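BtGH115A (Bacteroides thetaiotaomicron, PDB 5BY3) is a family GH115 4-O-methyl-alpha-glucuronidase that acts on decorated arabinogalactans, removing 4-O-methyl-glucuronic acid side groups from these plant glycans. Local coordinates at residues L492-T504 against V515-R529. Residues are numbered along the deposited sequence; the frame is centred on the assembly and turned at random.
Sequences LAHIRKPEFMGNT and VVKDLPWSEREINER
R529 reaches from helix 523-543 to the C-terminal end of helix 476-495. Its chain is extended from CG to NE, with CG anti to the backbone N (chi1 -173°). This carries the guanidinium end-on to L492 O. R529 NH1 bonds to L492 O at 3.0 Å. R529 NH2 bonds to the same L492 O at 3.1 Å, and the oxygen lies in the guanidinium plane. L492 O also accepts from R496 N, so three donors grip it. R529 NH2 makes a further weak bond to R496 O, and NE is held by N570 of helix 552-580. R496 CB lies over one guanidinium face, while M501 SE approaches obliquely. With an alanine here in place of R529, L492 O would probably keep R496 N but lose its other two donors, and N570 would lose its NE partner.

R496 is the first residue to leave the helix. Its NE and NH2 meet F500 O side-on. L519 CD2 sits over one face of this guanidinium, 3.5 Å from R496 NE. M501 is a selenomethionine, and its chain, bent at chi2 and chi3, brings CE against L519 CD1 and W521 CZ3. M501 CE lies 4.0 Å from W521 CZ3. SE makes an oblique Met-aromatic contact with W521. L519 CB lies over the centre of the same ring.

At the far end, K517 N bonds to G502 O at 3.1 Å. N503 ND2 donates to D518 O at 2.8 Å. D518 O is slightly out of the N503 amide plane, and ND2 is tilted from the D518 carbonyl plane. A water donates to M501 O and K517 O. S522 and E525 form a capping box at the start of helix 523-543. Together these contacts form a helix-loop-helix connection between 476-495 and 523-543, its loop packed by M501, L519 and W521 beside helix 552-580.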
loop_
_atom_site.group_PDB
_atom_site.type_symbol
_atom_site.label_atom_id
_atom_site.label_comp_id
_atom_site.label_asym_id
_atom_site.label_seq_id
_atom_site.Cartn_x
_atom_site.Cartn_y
_atom_site.Cartn_z
ATOM N N LEU A 492 -13.078 -12.081 -0.213
ATOM C CA LEU A 492 -13.984 -12.074 0.910
ATOM C C LEU A 492 -13.704 -10.902 1.885
ATOM O O LEU A 492 -14.650 -10.387 2.525
ATOM C CB LEU A 492 -13.929 -13.411 1.627
ATOM C CG LEU A 492 -14.490 -14.664 0.937
ATOM C CD1 LEU A 492 -13.769 -15.849 1.530
ATOM C CD2 LEU A 492 -16.005 -14.871 1.069
ATOM N N ALA A 493 -12.423 -10.510 1.989
ATOM C CA ALA A 493 -12.000 -9.335 2.767
ATOM C C ALA A 493 -12.479 -8.031 2.104
ATOM O O ALA A 493 -12.859 -7.112 2.804
ATOM C CB ALA A 493 -10.514 -9.309 2.950
ATOM N N HIS A 494 -12.533 -7.994 0.770
ATOM C CA HIS A 494 -13.047 -6.858 -0.001
ATOM C C HIS A 494 -14.522 -6.665 0.339
ATOM O O HIS A 494 -15.012 -5.546 0.492
ATOM C CB HIS A 494 -12.846 -7.160 -1.490
ATOM C CG HIS A 494 -13.229 -6.056 -2.431
ATOM N ND1 HIS A 494 -12.385 -5.006 -2.733
ATOM C CD2 HIS A 494 -14.328 -5.887 -3.214
ATOM C CE1 HIS A 494 -12.966 -4.218 -3.631
ATOM N NE2 HIS A 494 -14.139 -4.735 -3.952
ATOM N N ILE A 495 -15.224 -7.771 0.484
ATOM C CA ILE A 495 -16.634 -7.761 0.828
ATOM C C ILE A 495 -16.825 -7.181 2.228
ATOM O O ILE A 495 -17.714 -6.380 2.470
ATOM C CB ILE A 495 -17.209 -9.185 0.655
ATOM C CG1 ILE A 495 -17.291 -9.467 -0.870
ATOM C CG2 ILE A 495 -18.575 -9.343 1.317
ATOM C CD1 ILE A 495 -17.681 -10.863 -1.296
ATOM N N ARG A 496 -15.950 -7.569 3.136
ATOM C CA ARG A 496 -15.946 -7.036 4.467
ATOM C C ARG A 496 -14.676 -7.536 5.106
ATOM O O ARG A 496 -14.460 -8.739 5.229
ATOM C CB ARG A 496 -17.155 -7.515 5.235
ATOM C CG ARG A 496 -17.417 -6.651 6.442
ATOM C CD ARG A 496 -18.462 -5.597 6.130
ATOM N NE ARG A 496 -18.651 -4.718 7.288
ATOM C CZ ARG A 496 -19.455 -3.655 7.315
ATOM N NH1 ARG A 496 -20.156 -3.319 6.229
ATOM N NH2 ARG A 496 -19.524 -2.920 8.425
ATOM N N LYS A 497 -13.810 -6.593 5.437
ATOM C CA LYS A 497 -12.565 -6.840 6.145
ATOM C C LYS A 497 -12.825 -7.490 7.506
ATOM O O LYS A 497 -13.882 -7.274 8.109
ATOM C CB LYS A 497 -11.841 -5.523 6.340
ATOM C CG LYS A 497 -11.242 -4.950 5.063
ATOM C CD LYS A 497 -10.313 -3.760 5.289
ATOM C CE LYS A 497 -9.166 -3.691 4.263
ATOM N NZ LYS A 497 -9.516 -3.305 2.859
ATOM N N PRO A 498 -11.871 -8.294 7.996
ATOM C CA PRO A 498 -11.984 -8.819 9.365
ATOM C C PRO A 498 -12.365 -7.780 10.414
ATOM O O PRO A 498 -13.309 -8.006 11.165
ATOM C CB PRO A 498 -10.594 -9.349 9.634
ATOM C CG PRO A 498 -10.202 -9.888 8.292
ATOM C CD PRO A 498 -10.712 -8.887 7.296
ATOM N N GLU A 499 -11.659 -6.653 10.419
ATOM C CA GLU A 499 -11.875 -5.554 11.329
ATOM C C GLU A 499 -13.226 -4.890 11.191
ATOM O O GLU A 499 -13.681 -4.333 12.167
ATOM C CB GLU A 499 -10.769 -4.500 11.167
ATOM C CG GLU A 499 -9.369 -5.001 11.481
ATOM C CD GLU A 499 -8.634 -5.497 10.249
ATOM O OE1 GLU A 499 -9.346 -5.908 9.321
ATOM O OE2 GLU A 499 -7.351 -5.499 10.205
ATOM N N PHE A 500 -13.887 -4.970 10.025
ATOM C CA PHE A 500 -15.278 -4.461 9.830
ATOM C C PHE A 500 -16.442 -5.440 10.185
ATOM O O PHE A 500 -17.630 -5.097 10.020
ATOM C CB PHE A 500 -15.528 -3.916 8.398
ATOM C CG PHE A 500 -14.441 -3.034 7.835
ATOM C CD1 PHE A 500 -13.498 -2.383 8.649
ATOM C CD2 PHE A 500 -14.383 -2.825 6.433
ATOM C CE1 PHE A 500 -12.474 -1.596 8.070
ATOM C CE2 PHE A 500 -13.399 -2.009 5.855
ATOM C CZ PHE A 500 -12.433 -1.387 6.675
HETATM N N MSE A 501 -16.129 -6.633 10.680
HETATM C CA MSE A 501 -17.146 -7.703 10.843
HETATM C C MSE A 501 -18.058 -7.493 12.013
HETATM O O MSE A 501 -19.057 -8.201 12.134
HETATM C CB MSE A 501 -16.538 -9.100 10.989
HETATM C CG MSE A 501 -15.945 -9.560 9.662
HETATM SE SE MSE A 501 -17.333 -9.769 8.294
HETATM C CE MSE A 501 -18.509 -11.017 9.232
ATOM N N GLY A 502 -17.727 -6.537 12.886
ATOM C CA GLY A 502 -18.616 -6.137 13.969
ATOM C C GLY A 502 -19.704 -5.157 13.558
ATOM O O GLY A 502 -20.644 -4.907 14.340
ATOM N N ASN A 503 -19.596 -4.594 12.341
ATOM C CA ASN A 503 -20.501 -3.522 11.891
ATOM C C ASN A 503 -20.519 -2.366 12.920
ATOM O O ASN A 503 -21.576 -1.877 13.310
ATOM C CB ASN A 503 -21.937 -4.084 11.625
ATOM C CG ASN A 503 -22.814 -3.148 10.765
ATOM O OD1 ASN A 503 -22.313 -2.248 10.066
ATOM N ND2 ASN A 503 -24.136 -3.367 10.815
ATOM N N THR A 504 -19.350 -1.977 13.409
ATOM C CA THR A 504 -19.231 -0.884 14.375
ATOM C C THR A 504 -18.577 0.304 13.651
ATOM O O THR A 504 -18.116 0.180 12.525
ATOM C CB THR A 504 -18.334 -1.275 15.587
ATOM O OG1 THR A 504 -17.083 -1.757 15.115
ATOM C CG2 THR A 504 -18.960 -2.351 16.460
ATOM N N VAL A 515 -21.107 -0.618 19.720
ATOM C CA VAL A 515 -21.805 -1.866 20.042
ATOM C C VAL A 515 -21.756 -2.754 18.791
ATOM O O VAL A 515 -22.239 -2.352 17.722
ATOM C CB VAL A 515 -23.301 -1.613 20.452
ATOM C CG1 VAL A 515 -24.077 -2.921 20.670
ATOM C CG2 VAL A 515 -23.397 -0.732 21.693
ATOM N N VAL A 516 -21.161 -3.939 18.929
ATOM C CA VAL A 516 -21.232 -4.991 17.927
ATOM C C VAL A 516 -22.706 -5.389 17.586
ATOM O O VAL A 516 -23.556 -5.547 18.485
ATOM C CB VAL A 516 -20.348 -6.183 18.339
ATOM C CG1 VAL A 516 -20.698 -7.436 17.551
ATOM C CG2 VAL A 516 -18.869 -5.858 18.130
ATOM N N LYS A 517 -22.998 -5.535 16.287
ATOM C CA LYS A 517 -24.374 -5.680 15.807
ATOM C C LYS A 517 -24.428 -6.376 14.449
ATOM O O LYS A 517 -23.444 -6.363 13.710
ATOM C CB LYS A 517 -25.070 -4.314 15.741
ATOM C CG LYS A 517 -24.424 -3.340 14.751
ATOM C CD LYS A 517 -24.267 -1.942 15.338
ATOM C CE LYS A 517 -25.391 -1.067 14.860
ATOM N NZ LYS A 517 -25.355 -1.027 13.367
ATOM N N ASP A 518 -25.585 -6.963 14.134
ATOM C CA ASP A 518 -25.831 -7.670 12.870
ATOM C C ASP A 518 -25.303 -6.927 11.633
ATOM O O ASP A 518 -25.482 -5.708 11.475
ATOM C CB ASP A 518 -27.345 -7.919 12.644
ATOM C CG ASP A 518 -28.013 -8.757 13.744
ATOM O OD1 ASP A 518 -27.340 -9.268 14.679
ATOM O OD2 ASP A 518 -29.251 -8.901 13.644
ATOM N N LEU A 519 -24.676 -7.685 10.754
ATOM C CA LEU A 519 -24.444 -7.250 9.400
ATOM C C LEU A 519 -25.760 -7.517 8.695
ATOM O O LEU A 519 -26.459 -8.452 9.098
ATOM C CB LEU A 519 -23.294 -8.053 8.790
ATOM C CG LEU A 519 -21.958 -7.696 9.449
ATOM C CD1 LEU A 519 -21.071 -8.900 9.472
ATOM C CD2 LEU A 519 -21.271 -6.540 8.740
ATOM N N PRO A 520 -26.134 -6.690 7.678
ATOM C CA PRO A 520 -27.460 -6.927 7.048
ATOM C C PRO A 520 -27.440 -8.093 6.040
ATOM O O PRO A 520 -27.670 -7.896 4.820
ATOM C CB PRO A 520 -27.787 -5.576 6.373
ATOM C CG PRO A 520 -26.450 -4.880 6.171
ATOM C CD PRO A 520 -25.449 -5.487 7.139
ATOM N N TRP A 521 -27.136 -9.297 6.542
ATOM C CA TRP A 521 -27.040 -10.486 5.695
ATOM C C TRP A 521 -27.993 -11.594 6.193
ATOM O O TRP A 521 -28.277 -11.676 7.381
ATOM C CB TRP A 521 -25.598 -11.005 5.628
ATOM C CG TRP A 521 -24.506 -10.049 5.169
ATOM C CD1 TRP A 521 -24.644 -8.857 4.454
ATOM C CD2 TRP A 521 -23.093 -10.223 5.365
ATOM N NE1 TRP A 521 -23.396 -8.290 4.230
ATOM C CE2 TRP A 521 -22.438 -9.099 4.789
ATOM C CE3 TRP A 521 -22.315 -11.211 5.995
ATOM C CZ2 TRP A 521 -21.062 -8.964 4.807
ATOM C CZ3 TRP A 521 -20.984 -11.065 6.027
ATOM C CH2 TRP A 521 -20.345 -9.966 5.420
ATOM N N SER A 522 -28.490 -12.429 5.286
ATOM C CA SER A 522 -29.374 -13.536 5.650
ATOM C C SER A 522 -28.607 -14.691 6.276
ATOM O O SER A 522 -27.413 -14.814 6.071
ATOM C CB SER A 522 -30.033 -14.075 4.401
ATOM O OG SER A 522 -29.035 -14.705 3.605
ATOM N N GLU A 523 -29.309 -15.554 7.000
ATOM C CA GLU A 523 -28.769 -16.833 7.467
ATOM C C GLU A 523 -28.035 -17.626 6.393
ATOM O O GLU A 523 -26.901 -18.097 6.614
ATOM C CB GLU A 523 -29.849 -17.689 8.116
ATOM C CG GLU A 523 -29.263 -18.473 9.287
ATOM C CD GLU A 523 -30.166 -19.564 9.844
ATOM O OE1 GLU A 523 -31.399 -19.391 9.811
ATOM O OE2 GLU A 523 -29.621 -20.571 10.348
ATOM N N ARG A 524 -28.665 -17.724 5.226
ATOM C CA ARG A 524 -28.093 -18.400 4.060
ATOM C C ARG A 524 -26.725 -17.787 3.665
ATOM O O ARG A 524 -25.718 -18.494 3.663
ATOM C CB ARG A 524 -29.116 -18.455 2.912
ATOM C CG ARG A 524 -28.629 -19.132 1.640
ATOM C CD ARG A 524 -29.531 -18.757 0.484
ATOM N NE ARG A 524 -28.775 -18.395 -0.729
ATOM C CZ ARG A 524 -28.285 -17.181 -1.024
ATOM N NH1 ARG A 524 -28.443 -16.153 -0.196
ATOM N NH2 ARG A 524 -27.621 -16.993 -2.166
ATOM N N GLU A 525 -26.685 -16.476 3.417
ATOM C CA GLU A 525 -25.426 -15.740 3.111
ATOM C C GLU A 525 -24.337 -15.910 4.194
ATOM O O GLU A 525 -23.148 -15.994 3.886
ATOM C CB GLU A 525 -25.709 -14.238 2.885
ATOM C CG GLU A 525 -26.450 -13.915 1.587
ATOM C CD GLU A 525 -27.108 -12.515 1.529
ATOM O OE1 GLU A 525 -27.476 -11.936 2.576
ATOM O OE2 GLU A 525 -27.319 -12.002 0.398
ATOM N N ILE A 526 -24.756 -15.971 5.457
ATOM C CA ILE A 526 -23.823 -16.143 6.571
ATOM C C ILE A 526 -23.191 -17.531 6.517
ATOM O O ILE A 526 -21.956 -17.658 6.540
ATOM C CB ILE A 526 -24.506 -15.872 7.927
ATOM C CG1 ILE A 526 -24.806 -14.390 8.080
ATOM C CG2 ILE A 526 -23.636 -16.334 9.080
ATOM C CD1 ILE A 526 -25.839 -14.084 9.136
ATOM N N ASN A 527 -24.044 -18.556 6.404
ATOM C CA ASN A 527 -23.607 -19.956 6.241
ATOM C C ASN A 527 -22.698 -20.156 5.052
ATOM O O ASN A 527 -21.646 -20.786 5.185
ATOM C CB ASN A 527 -24.808 -20.896 6.144
ATOM C CG ASN A 527 -25.517 -21.036 7.471
ATOM O OD1 ASN A 527 -24.911 -20.840 8.506
ATOM N ND2 ASN A 527 -26.794 -21.357 7.440
ATOM N N GLU A 528 -23.107 -19.597 3.916
ATOM C CA GLU A 528 -22.322 -19.625 2.690
ATOM C C GLU A 528 -20.922 -19.027 2.945
ATOM O O GLU A 528 -19.915 -19.654 2.613
ATOM C CB GLU A 528 -23.114 -18.938 1.565
ATOM C CG GLU A 528 -22.517 -19.022 0.171
ATOM C CD GLU A 528 -23.491 -18.601 -0.924
ATOM O OE1 GLU A 528 -24.681 -18.350 -0.620
ATOM O OE2 GLU A 528 -23.066 -18.527 -2.106
ATOM N N ARG A 529 -20.853 -17.878 3.626
ATOM C CA ARG A 529 -19.582 -17.213 3.937
ATOM C C ARG A 529 -18.795 -18.059 4.952
ATOM O O ARG A 529 -17.590 -18.304 4.768
ATOM C CB ARG A 529 -19.816 -15.750 4.429
ATOM C CG ARG A 529 -18.557 -14.881 4.643
ATOM C CD ARG A 529 -18.839 -13.458 5.166
ATOM N NE ARG A 529 -17.624 -12.720 5.589
ATOM C CZ ARG A 529 -16.826 -12.001 4.773
ATOM N NH1 ARG A 529 -17.105 -11.856 3.461
ATOM N NH2 ARG A 529 -15.749 -11.395 5.282
HETATM O O HOH W 1 -21.205 -7.969 13.862
#